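Local coordinates for conserved hypothetical protein (Streptococcus pneumoniae, PDB 4QDY) that is of unknown function but belongs to the YbbR-like family, carrying two YbbR domains built largely of beta strands, at residues A[13-22]-A[57-66]; A[40-51]-A[80-88]. All coordinates share one frame; numbering follows the deposited sequence.

Interaction 1. Residues A[13-22]-A[57-66]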
# COMPACT_ATOMS: atom_id res chain seq x y z
N VAL A 13 2.83 -18.21 5.37
CA VAL A 13 2.79 -17.13 6.35
C VAL A 13 2.10 -15.93 5.68
O VAL A 13 2.60 -15.42 4.68
CB VAL A 13 4.20 -16.78 6.90
CG1 VAL A 13 4.13 -15.68 7.94
CG2 VAL A 13 4.89 -18.01 7.48
N THR A 14 0.93 -15.53 6.21
CA THR A 14 0.17 -14.40 5.67
C THR A 14 0.50 -13.12 6.44
O THR A 14 1.07 -13.19 7.53
CB THR A 14 -1.35 -14.68 5.70
OG1 THR A 14 -1.75 -14.97 7.04
CG2 THR A 14 -1.76 -15.82 4.76
N ASN A 15 0.16 -11.95 5.85
CA ASN A 15 0.34 -10.59 6.39
C ASN A 15 1.85 -10.29 6.60
O ASN A 15 2.25 -9.83 7.67
CB ASN A 15 -0.44 -10.41 7.71
CG ASN A 15 -1.92 -10.73 7.64
OD1 ASN A 15 -2.49 -11.03 6.59
ND2 ASN A 15 -2.58 -10.69 8.79
N VAL A 16 2.67 -10.54 5.56
CA VAL A 16 4.12 -10.30 5.64
C VAL A 16 4.40 -8.93 5.00
O VAL A 16 4.24 -8.78 3.78
CB VAL A 16 4.97 -11.43 5.01
CG1 VAL A 16 6.46 -11.20 5.23
CG2 VAL A 16 4.57 -12.80 5.56
N PRO A 17 4.80 -7.90 5.78
CA PRO A 17 5.06 -6.58 5.18
C PRO A 17 6.39 -6.54 4.42
O PRO A 17 7.34 -7.21 4.81
CB PRO A 17 5.08 -5.63 6.38
CG PRO A 17 5.47 -6.48 7.53
CD PRO A 17 5.03 -7.88 7.24
N ILE A 18 6.44 -5.74 3.33
CA ILE A 18 7.62 -5.58 2.47
C ILE A 18 8.45 -4.39 2.95
O ILE A 18 7.91 -3.30 3.14
CB ILE A 18 7.21 -5.41 0.98
CG1 ILE A 18 6.11 -6.41 0.55
CG2 ILE A 18 8.44 -5.46 0.06
CD1 ILE A 18 5.41 -6.06 -0.77
N ASP A 19 9.77 -4.60 3.12
CA ASP A 19 10.67 -3.53 3.53
C ASP A 19 11.29 -2.93 2.27
O ASP A 19 12.29 -3.44 1.75
CB ASP A 19 11.73 -4.04 4.54
CG ASP A 19 12.46 -2.95 5.31
OD1 ASP A 19 12.96 -1.99 4.66
OD2 ASP A 19 12.60 -3.08 6.54
N ILE A 20 10.65 -1.89 1.74
CA ILE A 20 11.05 -1.22 0.51
C ILE A 20 12.06 -0.11 0.80
O ILE A 20 11.75 0.82 1.55
CB ILE A 20 9.80 -0.65 -0.23
CG1 ILE A 20 8.80 -1.79 -0.56
CG2 ILE A 20 10.22 0.10 -1.50
CD1 ILE A 20 7.49 -1.37 -1.11
N ARG A 21 13.25 -0.21 0.19
CA ARG A 21 14.32 0.78 0.31
C ARG A 21 14.23 1.75 -0.87
O ARG A 21 14.27 1.31 -2.03
CB ARG A 21 15.70 0.11 0.40
CG ARG A 21 16.86 1.11 0.49
CD ARG A 21 18.21 0.44 0.62
NE ARG A 21 19.30 1.41 0.57
CZ ARG A 21 19.81 2.05 1.62
NH1 ARG A 21 19.32 1.82 2.84
NH2 ARG A 21 20.79 2.93 1.47
N TYR A 22 14.09 3.05 -0.57
CA TYR A 22 13.99 4.15 -1.53
C TYR A 22 14.10 5.50 -0.81
O TYR A 22 13.80 5.59 0.38
CB TYR A 22 12.66 4.08 -2.32
CG TYR A 22 11.43 4.50 -1.55
CD1 TYR A 22 10.87 3.67 -0.58
CD2 TYR A 22 10.77 5.68 -1.85
CE1 TYR A 22 9.74 4.06 0.14
CE2 TYR A 22 9.62 6.07 -1.17
CZ TYR A 22 9.11 5.25 -0.17
OH TYR A 22 7.97 5.63 0.50
N ARG A 57 9.89 -14.30 14.60
CA ARG A 57 10.23 -14.30 13.18
C ARG A 57 11.57 -13.60 12.94
O ARG A 57 11.79 -12.49 13.45
CB ARG A 57 9.12 -13.64 12.35
CG ARG A 57 9.27 -13.77 10.84
CD ARG A 57 8.14 -13.09 10.11
NE ARG A 57 6.84 -13.62 10.53
CZ ARG A 57 5.66 -13.15 10.14
NH1 ARG A 57 5.60 -12.12 9.30
NH2 ARG A 57 4.54 -13.69 10.58
N LYS A 58 12.46 -14.23 12.15
CA LYS A 58 13.78 -13.69 11.83
C LYS A 58 13.86 -13.23 10.36
O LYS A 58 14.64 -12.32 10.08
CB LYS A 58 14.86 -14.74 12.10
N PHE A 59 13.07 -13.84 9.44
CA PHE A 59 13.13 -13.50 8.02
C PHE A 59 12.41 -12.17 7.76
O PHE A 59 11.55 -11.75 8.53
CB PHE A 59 12.54 -14.61 7.12
CG PHE A 59 11.03 -14.66 6.94
CD1 PHE A 59 10.41 -13.91 5.93
CD2 PHE A 59 10.25 -15.50 7.70
CE1 PHE A 59 9.03 -13.96 5.76
CE2 PHE A 59 8.86 -15.57 7.51
CZ PHE A 59 8.26 -14.79 6.55
N LYS A 60 12.76 -11.54 6.63
CA LYS A 60 12.18 -10.28 6.17
C LYS A 60 12.13 -10.25 4.65
O LYS A 60 13.05 -10.73 4.00
CB LYS A 60 12.99 -9.09 6.71
N VAL A 61 11.03 -9.71 4.08
CA VAL A 61 10.91 -9.60 2.63
C VAL A 61 11.25 -8.13 2.29
O VAL A 61 10.69 -7.20 2.87
CB VAL A 61 9.55 -10.09 2.05
CG1 VAL A 61 8.36 -9.36 2.66
CG2 VAL A 61 9.53 -9.99 0.53
N THR A 62 12.24 -7.95 1.39
CA THR A 62 12.72 -6.62 1.01
C THR A 62 12.63 -6.38 -0.50
O THR A 62 12.51 -7.32 -1.28
CB THR A 62 14.18 -6.42 1.47
OG1 THR A 62 15.03 -7.38 0.84
CG2 THR A 62 14.35 -6.48 2.98
N ALA A 63 12.69 -5.10 -0.88
CA ALA A 63 12.70 -4.57 -2.24
C ALA A 63 13.57 -3.32 -2.30
O ALA A 63 13.56 -2.53 -1.35
CB ALA A 63 11.28 -4.26 -2.70
N ASP A 64 14.37 -3.16 -3.36
CA ASP A 64 15.28 -2.02 -3.50
C ASP A 64 14.92 -1.21 -4.74
O ASP A 64 14.85 -1.76 -5.84
CB ASP A 64 16.74 -2.51 -3.55
CG ASP A 64 17.81 -1.43 -3.48
OD1 ASP A 64 17.48 -0.28 -3.15
OD2 ASP A 64 19.00 -1.77 -3.69
N LEU A 65 14.68 0.10 -4.57
CA LEU A 65 14.28 1.00 -5.66
C LEU A 65 15.34 2.08 -5.96
O LEU A 65 15.11 2.92 -6.83
CB LEU A 65 12.95 1.70 -5.32
CG LEU A 65 11.71 0.85 -5.00
CD1 LEU A 65 10.54 1.75 -4.69
CD2 LEU A 65 11.34 -0.07 -6.14
N THR A 66 16.49 2.06 -5.24
CA THR A 66 17.58 3.04 -5.35
C THR A 66 18.13 3.15 -6.79
O THR A 66 18.40 4.27 -7.24
CB THR A 66 18.73 2.70 -4.39
OG1 THR A 66 19.13 1.34 -4.60
CG2 THR A 66 18.37 2.92 -2.93
O HOH W 1 2.13 -12.91 9.90
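Asp19 to Arg21 pair in parallel with Thr62 to Asp64, and the axes of strands 16-21 and 60-64 diverge by 33°. Four backbone hydrogen bonds join them. Asp19 N gives to Val61 O (2.8 Å) and Arg21 N to Ala63 O (2.8 Å). In return Ala63 N gives to Asp19 O, and Leu65 N gives to Arg21 O.

On one face the methyl of Ala63 sits against Ile18 and Ile20. CG2 of Ile20 meets CD1 of Leu65 at 3.6 Å. At the start, CG1 of Val16 touches both CE1 of Phe59 and CG1 of Val61. The other face is more polar. Arg21 runs extended beside Asp64, pointing the same way, but the charges stay beyond salt-bridge range. The bond from Thr66 N to Asp64 OD1 makes an Asx turn, and Thr66 OG1 adds a second from the same face of the carboxylate.

Before the strands pair, CG1 of Val13 lies over one face of the Arg57 guanidinium. Arg57 NH2 also gives to Met52 O and to a water (2.6 Å) that donates to Thr14 O. The contact thus joins backbone pairing to an apolar face, and where the segments are not paired Arg57 reaches 13-22 through water.

Interaction 2. Residues A[40-51]-A[80-88]. With SO4 (sulfate ion), chain D.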
# COMPACT_ATOMS: atom_id res chain seq x y z
N LEU A 40 6.69 -21.16 3.29
CA LEU A 40 7.87 -21.74 3.95
C LEU A 40 7.84 -23.27 3.82
O LEU A 40 6.77 -23.86 3.91
CB LEU A 40 7.97 -21.33 5.43
CG LEU A 40 8.15 -19.85 5.78
CD1 LEU A 40 8.24 -19.68 7.28
CD2 LEU A 40 9.42 -19.28 5.17
N THR A 41 9.01 -23.89 3.60
CA THR A 41 9.14 -25.35 3.47
C THR A 41 10.41 -25.81 4.21
O THR A 41 11.48 -25.21 4.05
CB THR A 41 9.15 -25.78 1.98
OG1 THR A 41 8.06 -25.17 1.28
CG2 THR A 41 9.09 -27.30 1.80
N GLY A 42 10.27 -26.86 5.01
CA GLY A 42 11.37 -27.43 5.79
C GLY A 42 10.97 -28.64 6.59
O GLY A 42 9.80 -28.80 6.95
N ALA A 43 11.96 -29.52 6.88
CA ALA A 43 11.77 -30.74 7.65
C ALA A 43 11.65 -30.44 9.15
O ALA A 43 10.99 -31.20 9.87
CB ALA A 43 12.92 -31.70 7.41
N ASN A 44 12.28 -29.34 9.61
CA ASN A 44 12.25 -28.91 11.01
C ASN A 44 10.97 -28.10 11.25
O ASN A 44 10.86 -26.95 10.81
CB ASN A 44 13.53 -28.10 11.35
CG ASN A 44 13.68 -27.63 12.78
OD1 ASN A 44 12.88 -27.94 13.68
ND2 ASN A 44 14.74 -26.89 13.04
N ARG A 45 10.00 -28.72 11.94
CA ARG A 45 8.69 -28.15 12.26
C ARG A 45 8.79 -27.01 13.26
O ARG A 45 8.01 -26.06 13.19
CB ARG A 45 7.75 -29.22 12.84
CG ARG A 45 7.50 -30.40 11.92
CD ARG A 45 6.54 -31.41 12.53
NE ARG A 45 5.17 -30.89 12.63
CZ ARG A 45 4.14 -31.59 13.09
NH1 ARG A 45 4.30 -32.85 13.49
NH2 ARG A 45 2.93 -31.04 13.14
N LEU A 46 9.75 -27.11 14.20
CA LEU A 46 10.00 -26.14 15.27
C LEU A 46 10.47 -24.79 14.70
O LEU A 46 9.94 -23.76 15.10
CB LEU A 46 11.04 -26.68 16.27
CG LEU A 46 10.61 -27.80 17.23
CD1 LEU A 46 10.38 -29.13 16.51
CD2 LEU A 46 11.69 -28.05 18.24
N SER A 47 11.45 -24.80 13.75
CA SER A 47 11.96 -23.58 13.11
C SER A 47 10.89 -22.96 12.23
O SER A 47 10.81 -21.74 12.13
CB SER A 47 13.22 -23.87 12.30
OG SER A 47 12.96 -24.75 11.21
N LEU A 48 10.07 -23.81 11.60
CA LEU A 48 8.96 -23.45 10.72
C LEU A 48 7.88 -22.70 11.53
O LEU A 48 7.38 -21.67 11.08
CB LEU A 48 8.39 -24.73 10.08
CG LEU A 48 7.47 -24.60 8.88
CD1 LEU A 48 8.24 -24.18 7.64
CD2 LEU A 48 6.83 -25.94 8.56
N ALA A 49 7.58 -23.21 12.75
CA ALA A 49 6.60 -22.66 13.68
C ALA A 49 7.03 -21.30 14.22
O ALA A 49 6.21 -20.38 14.25
CB ALA A 49 6.37 -23.62 14.84
N SER A 50 8.31 -21.17 14.64
CA SER A 50 8.87 -19.93 15.19
C SER A 50 8.99 -18.84 14.12
O SER A 50 8.93 -17.66 14.44
CB SER A 50 10.24 -20.18 15.81
OG SER A 50 11.20 -20.59 14.86
N GLU A 51 9.15 -19.25 12.85
CA GLU A 51 9.29 -18.32 11.73
C GLU A 51 7.92 -17.85 11.24
O GLU A 51 7.82 -16.80 10.59
CB GLU A 51 10.08 -19.01 10.60
CG GLU A 51 10.99 -18.07 9.84
CD GLU A 51 12.05 -17.32 10.64
OE1 GLU A 51 12.49 -17.82 11.71
OE2 GLU A 51 12.51 -16.27 10.15
N GLU A 80 15.44 -12.05 3.19
CA GLU A 80 16.67 -11.87 3.96
C GLU A 80 16.53 -12.44 5.37
O GLU A 80 15.43 -12.47 5.91
CB GLU A 80 17.07 -10.38 4.04
CG GLU A 80 17.38 -9.75 2.69
CD GLU A 80 17.82 -8.29 2.71
OE1 GLU A 80 18.13 -7.76 3.80
OE2 GLU A 80 17.89 -7.69 1.61
N ASP A 81 17.66 -12.90 5.95
CA ASP A 81 17.82 -13.46 7.30
C ASP A 81 16.92 -14.71 7.53
O ASP A 81 16.50 -14.95 8.67
CB ASP A 81 17.52 -12.40 8.38
CG ASP A 81 18.42 -11.17 8.35
OD1 ASP A 81 19.63 -11.33 8.05
OD2 ASP A 81 17.94 -10.08 8.70
N LEU A 82 16.67 -15.51 6.48
CA LEU A 82 15.89 -16.75 6.60
C LEU A 82 16.76 -17.83 7.27
O LEU A 82 17.87 -18.08 6.78
CB LEU A 82 15.36 -17.23 5.24
CG LEU A 82 14.53 -18.54 5.24
CD1 LEU A 82 13.11 -18.31 5.74
CD2 LEU A 82 14.47 -19.14 3.86
N PRO A 83 16.28 -18.49 8.35
CA PRO A 83 17.10 -19.53 9.00
C PRO A 83 17.38 -20.71 8.09
O PRO A 83 16.57 -21.03 7.21
CB PRO A 83 16.26 -19.96 10.21
CG PRO A 83 14.89 -19.50 9.93
CD PRO A 83 15.00 -18.29 9.05
N ASN A 84 18.54 -21.35 8.29
CA ASN A 84 19.02 -22.50 7.53
C ASN A 84 18.08 -23.70 7.69
O ASN A 84 17.49 -23.89 8.75
CB ASN A 84 20.44 -22.88 7.98
CG ASN A 84 21.49 -21.80 7.77
OD1 ASN A 84 21.41 -20.98 6.84
ND2 ASN A 84 22.52 -21.82 8.59
N GLY A 85 17.95 -24.47 6.61
CA GLY A 85 17.08 -25.64 6.57
C GLY A 85 15.68 -25.32 6.09
O GLY A 85 14.82 -26.20 6.06
N LEU A 86 15.44 -24.04 5.72
CA LEU A 86 14.14 -23.57 5.23
C LEU A 86 14.24 -22.97 3.82
O LEU A 86 15.27 -22.41 3.45
CB LEU A 86 13.52 -22.53 6.17
CG LEU A 86 13.11 -22.96 7.59
CD1 LEU A 86 12.49 -21.81 8.33
CD2 LEU A 86 12.10 -24.11 7.56
N THR A 87 13.14 -23.10 3.07
CA THR A 87 12.93 -22.57 1.72
C THR A 87 11.77 -21.57 1.79
O THR A 87 10.73 -21.90 2.37
CB THR A 87 12.67 -23.74 0.74
OG1 THR A 87 13.82 -24.59 0.72
CG2 THR A 87 12.36 -23.28 -0.69
N ALA A 88 11.95 -20.35 1.25
CA ALA A 88 10.92 -19.31 1.27
C ALA A 88 10.67 -18.74 -0.11
O ALA A 88 11.61 -18.38 -0.82
CB ALA A 88 11.33 -18.19 2.22
S SO4 D . 7.71 -35.34 12.69
O1 SO4 D . 6.82 -34.61 13.59
O2 SO4 D . 8.64 -36.15 13.47
O3 SO4 D . 6.92 -36.21 11.82
O4 SO4 D . 8.47 -34.38 11.88
O HOH W 2 9.02 -22.82 0.22
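Leu40 and Thr41 run antiparallel to Ala88 and Thr87, with Thr41 and Thr87 as the hydrogen-bonded pair and Leu40 and Ala88 as the non-hydrogen-bonded one. Thr41 N gives to Thr87 O (2.9 Å), and Thr87 N returns a bond to Thr41 O (2.9 Å). A water also meets Thr41 OG1 and gives a weak bond to Thr87 O.

Leu86 reaches from the strand side toward the helix that starts at Arg45. Its CD2 methyl comes up to the bare CA of Gly42 and to Thr41 O, and touches Ser47 OG at 3.8 Å and Leu48 CD1 at 3.9 Å. Ser47 OG itself gives a bond to Asn44 O, which turns its hydroxyl back to the helix start.

Beside this, CD2 of Leu40 packs on CB of Ala88 (3.7 Å) and on CD1 of Leu82. The Glu51 chain bends at chi2 (58°), and its carboxylate lies against CG and CD of Pro83. OE2 of Glu51 is 3.4 Å from Pro83 CD, while its hydrogen bonds come from the backbone N of Lys58 and Phe59.

Asn44 is the N-cap of the helix, its OD1 taking weak bonds from Leu46 N and Ser47 N. Arg45 points away from 80-88, lies by Tyr9 and gives a bond from NH1 to a sulfate, probably from the crystallisation liquor, that Tyr9 OH also holds. Gly85 has a backbone shape suited to glycine. In this YbbR domain, helix 45-52 follows strand 35-42 and packs by Ser47, Leu48 and Glu51 on the type II turn, Pro83 to Leu86, that leads into strand 87-113.

Both interactions belong to one YbbR domain and to one curled array of strands, where 9-21 and 35-42 are neighbours. Their centres lie about 17 Å apart. Interaction 1 pairs parallel strands, and its isoleucine-bearing face is buried against strands 71-80 and 87-113. Parts of 13-22 also meet the second subunit. Interaction 2 lies farther from the chain's centre and is more exposed. It has a brief antiparallel pairing and relies on a helix resting on a turn, without another chain of the assembly. The two meet directly: Lys60 O lies 2.8 Å from Glu80 N, and Glu51 joins the helix end to the residues before strand 60-64. Helix 45-52 leads into that strand through this junction.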